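Local coordinates for fiber protein (Human adenovirus 21, PDB 3L88) that forms the trimeric knob at the tip of the adenovirus fiber, which attaches the virion to the host receptor CD46, at residues C[70-75]-C[169-174]. Numbering follows the deposited sequence.
Sequences IQLRLY and FEWNLN
Gln71 and Glu170 both place CG anti to the backbone N (chi1 -161° and -177°), and their extended chains rise from a non-hydrogen-bonded pair of the antiparallel strands and cross at an angle where the two polar ends meet. There Gln71 NE2 donates to Glu170 OE1 at 2.9 Å, a nearly straight bond. The acceptor lies in the amide plane of Gln71, whereas the donor reaches OE1 from its anti side, tilted out of the carboxylate plane; the two flat groups are turned 36° against each other. The second carboxylate oxygen is held from the far side: Asn172 ND2 gives a hydrogen to the anti lone pair of Glu170 OE2 at 2.9 Å. At the other end of this polar row, Arg73 NH1 makes at most a weak, doubtful bond to Gln71 OE1, while its NH2 forms a salt bridge with Glu26. The two bonds to Glu170, one to each oxygen, probably limit rotation of the carboxylate.

Ile70, Leu72, Phe169 and Trp171 occupy the opposite, buried face. Trp171 turns the CE3-CZ3 edge of its six-membered ring toward strand 70-75, where Ile70 CG2 lies 4.0 Å from CE3 and Leu72 CD1 4.1 Å from CZ3. Farther along, Leu74 CD1 comes to the edge of the Phe169 ring, a looser contact at 4.4 Å from CE2. From strand 45-54 of the other sheet, Val50 packs on Phe169 and Trp171, and Leu52 on Ile70 and Trp171.

Backbone bonds pair Ile70 with Trp171 and Leu72 with Phe169 in both directions, with Leu72 N 2.8 Å from Phe169 O. Strand 67-76 is thereby joined to strand 165-174 in a four-stranded antiparallel sheet, whose apolar face packs on the second sheet in the antiparallel beta-sandwich characteristic of the adenovirus fiber knob.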
# COMPACT_ATOMS: atom_id res chain seq x y z
N ILE C 70 19.82 5.00 5.24
CA ILE C 70 20.08 3.63 5.62
C ILE C 70 19.83 2.72 4.44
O ILE C 70 18.78 2.79 3.81
CB ILE C 70 19.18 3.19 6.78
CG1 ILE C 70 19.57 3.93 8.07
CG2 ILE C 70 19.24 1.68 6.97
CD1 ILE C 70 18.52 3.85 9.16
N GLN C 71 20.81 1.86 4.13
CA GLN C 71 20.73 1.00 2.96
C GLN C 71 21.02 -0.44 3.32
O GLN C 71 22.09 -0.75 3.84
CB GLN C 71 21.70 1.48 1.88
CG GLN C 71 21.38 0.97 0.48
CD GLN C 71 22.46 1.33 -0.54
OE1 GLN C 71 23.54 0.73 -0.56
NE2 GLN C 71 22.17 2.30 -1.40
N LEU C 72 20.08 -1.33 3.03
CA LEU C 72 20.29 -2.76 3.19
C LEU C 72 20.20 -3.47 1.84
O LEU C 72 19.16 -3.44 1.19
CB LEU C 72 19.27 -3.35 4.17
CG LEU C 72 19.19 -2.69 5.55
CD1 LEU C 72 18.10 -3.35 6.41
CD2 LEU C 72 20.54 -2.74 6.25
N ARG C 73 21.30 -4.09 1.42
CA ARG C 73 21.34 -4.85 0.17
C ARG C 73 21.27 -6.35 0.44
O ARG C 73 22.10 -6.90 1.17
CB ARG C 73 22.62 -4.53 -0.61
CG ARG C 73 22.68 -3.12 -1.17
CD ARG C 73 24.01 -2.86 -1.85
NE ARG C 73 25.13 -3.18 -0.98
CZ ARG C 73 25.62 -2.36 -0.05
NH1 ARG C 73 25.07 -1.16 0.13
NH2 ARG C 73 26.64 -2.74 0.71
N LEU C 74 20.27 -7.00 -0.13
CA LEU C 74 20.16 -8.45 -0.02
C LEU C 74 20.47 -9.09 -1.37
O LEU C 74 19.92 -8.69 -2.39
CB LEU C 74 18.77 -8.87 0.45
CG LEU C 74 18.05 -8.10 1.56
CD1 LEU C 74 17.09 -9.03 2.29
CD2 LEU C 74 19.02 -7.47 2.55
N TYR C 75 21.37 -10.07 -1.37
CA TYR C 75 21.71 -10.80 -2.57
C TYR C 75 21.38 -12.28 -2.40
O TYR C 75 21.60 -12.85 -1.33
CB TYR C 75 23.19 -10.63 -2.90
CG TYR C 75 23.61 -9.19 -3.13
CD1 TYR C 75 23.27 -8.53 -4.31
CD2 TYR C 75 24.34 -8.50 -2.18
CE1 TYR C 75 23.65 -7.22 -4.53
CE2 TYR C 75 24.73 -7.19 -2.38
CZ TYR C 75 24.38 -6.56 -3.56
OH TYR C 75 24.76 -5.25 -3.78
N PHE C 169 16.79 -2.25 0.03
CA PHE C 169 15.97 -1.28 0.75
C PHE C 169 16.78 -0.05 1.13
O PHE C 169 17.90 -0.16 1.64
CB PHE C 169 15.41 -1.91 2.03
CG PHE C 169 14.61 -3.16 1.79
CD1 PHE C 169 13.28 -3.09 1.43
CD2 PHE C 169 15.19 -4.41 1.96
CE1 PHE C 169 12.54 -4.24 1.22
CE2 PHE C 169 14.46 -5.56 1.75
CZ PHE C 169 13.13 -5.48 1.39
N GLU C 170 16.21 1.13 0.92
CA GLU C 170 16.86 2.36 1.31
C GLU C 170 15.88 3.34 1.94
O GLU C 170 14.90 3.73 1.31
CB GLU C 170 17.55 3.01 0.11
CG GLU C 170 18.33 4.27 0.45
CD GLU C 170 19.15 4.78 -0.72
OE1 GLU C 170 19.86 3.97 -1.36
OE2 GLU C 170 19.08 5.99 -1.00
N TRP C 171 16.14 3.72 3.19
CA TRP C 171 15.38 4.75 3.87
C TRP C 171 16.15 6.07 3.88
O TRP C 171 17.35 6.10 4.18
CB TRP C 171 15.08 4.34 5.32
CG TRP C 171 14.14 3.18 5.45
CD1 TRP C 171 12.79 3.24 5.65
CD2 TRP C 171 14.48 1.79 5.44
NE1 TRP C 171 12.27 1.97 5.76
CE2 TRP C 171 13.29 1.06 5.63
CE3 TRP C 171 15.68 1.08 5.28
CZ2 TRP C 171 13.26 -0.33 5.66
CZ3 TRP C 171 15.65 -0.30 5.31
CH2 TRP C 171 14.45 -0.99 5.51
N ASN C 172 15.47 7.16 3.57
CA ASN C 172 16.09 8.48 3.60
C ASN C 172 15.36 9.45 4.51
O ASN C 172 14.17 9.70 4.35
CB ASN C 172 16.20 9.06 2.19
CG ASN C 172 17.46 8.63 1.48
OD1 ASN C 172 18.55 9.11 1.79
ND2 ASN C 172 17.32 7.72 0.52
N LEU C 173 16.10 10.01 5.46
CA LEU C 173 15.61 11.14 6.24
C LEU C 173 16.07 12.44 5.60
O LEU C 173 17.26 12.64 5.36
CB LEU C 173 16.12 11.06 7.68
CG LEU C 173 15.88 12.31 8.53
CD1 LEU C 173 14.40 12.47 8.84
CD2 LEU C 173 16.70 12.28 9.80
N ASN C 174 15.13 13.33 5.34
CA ASN C 174 15.47 14.63 4.80
C ASN C 174 14.57 15.73 5.35
O ASN C 174 13.64 16.17 4.68
CB ASN C 174 15.40 14.61 3.27
CG ASN C 174 16.02 15.85 2.65
OD1 ASN C 174 15.58 16.32 1.60
ND2 ASN C 174 17.05 16.38 3.30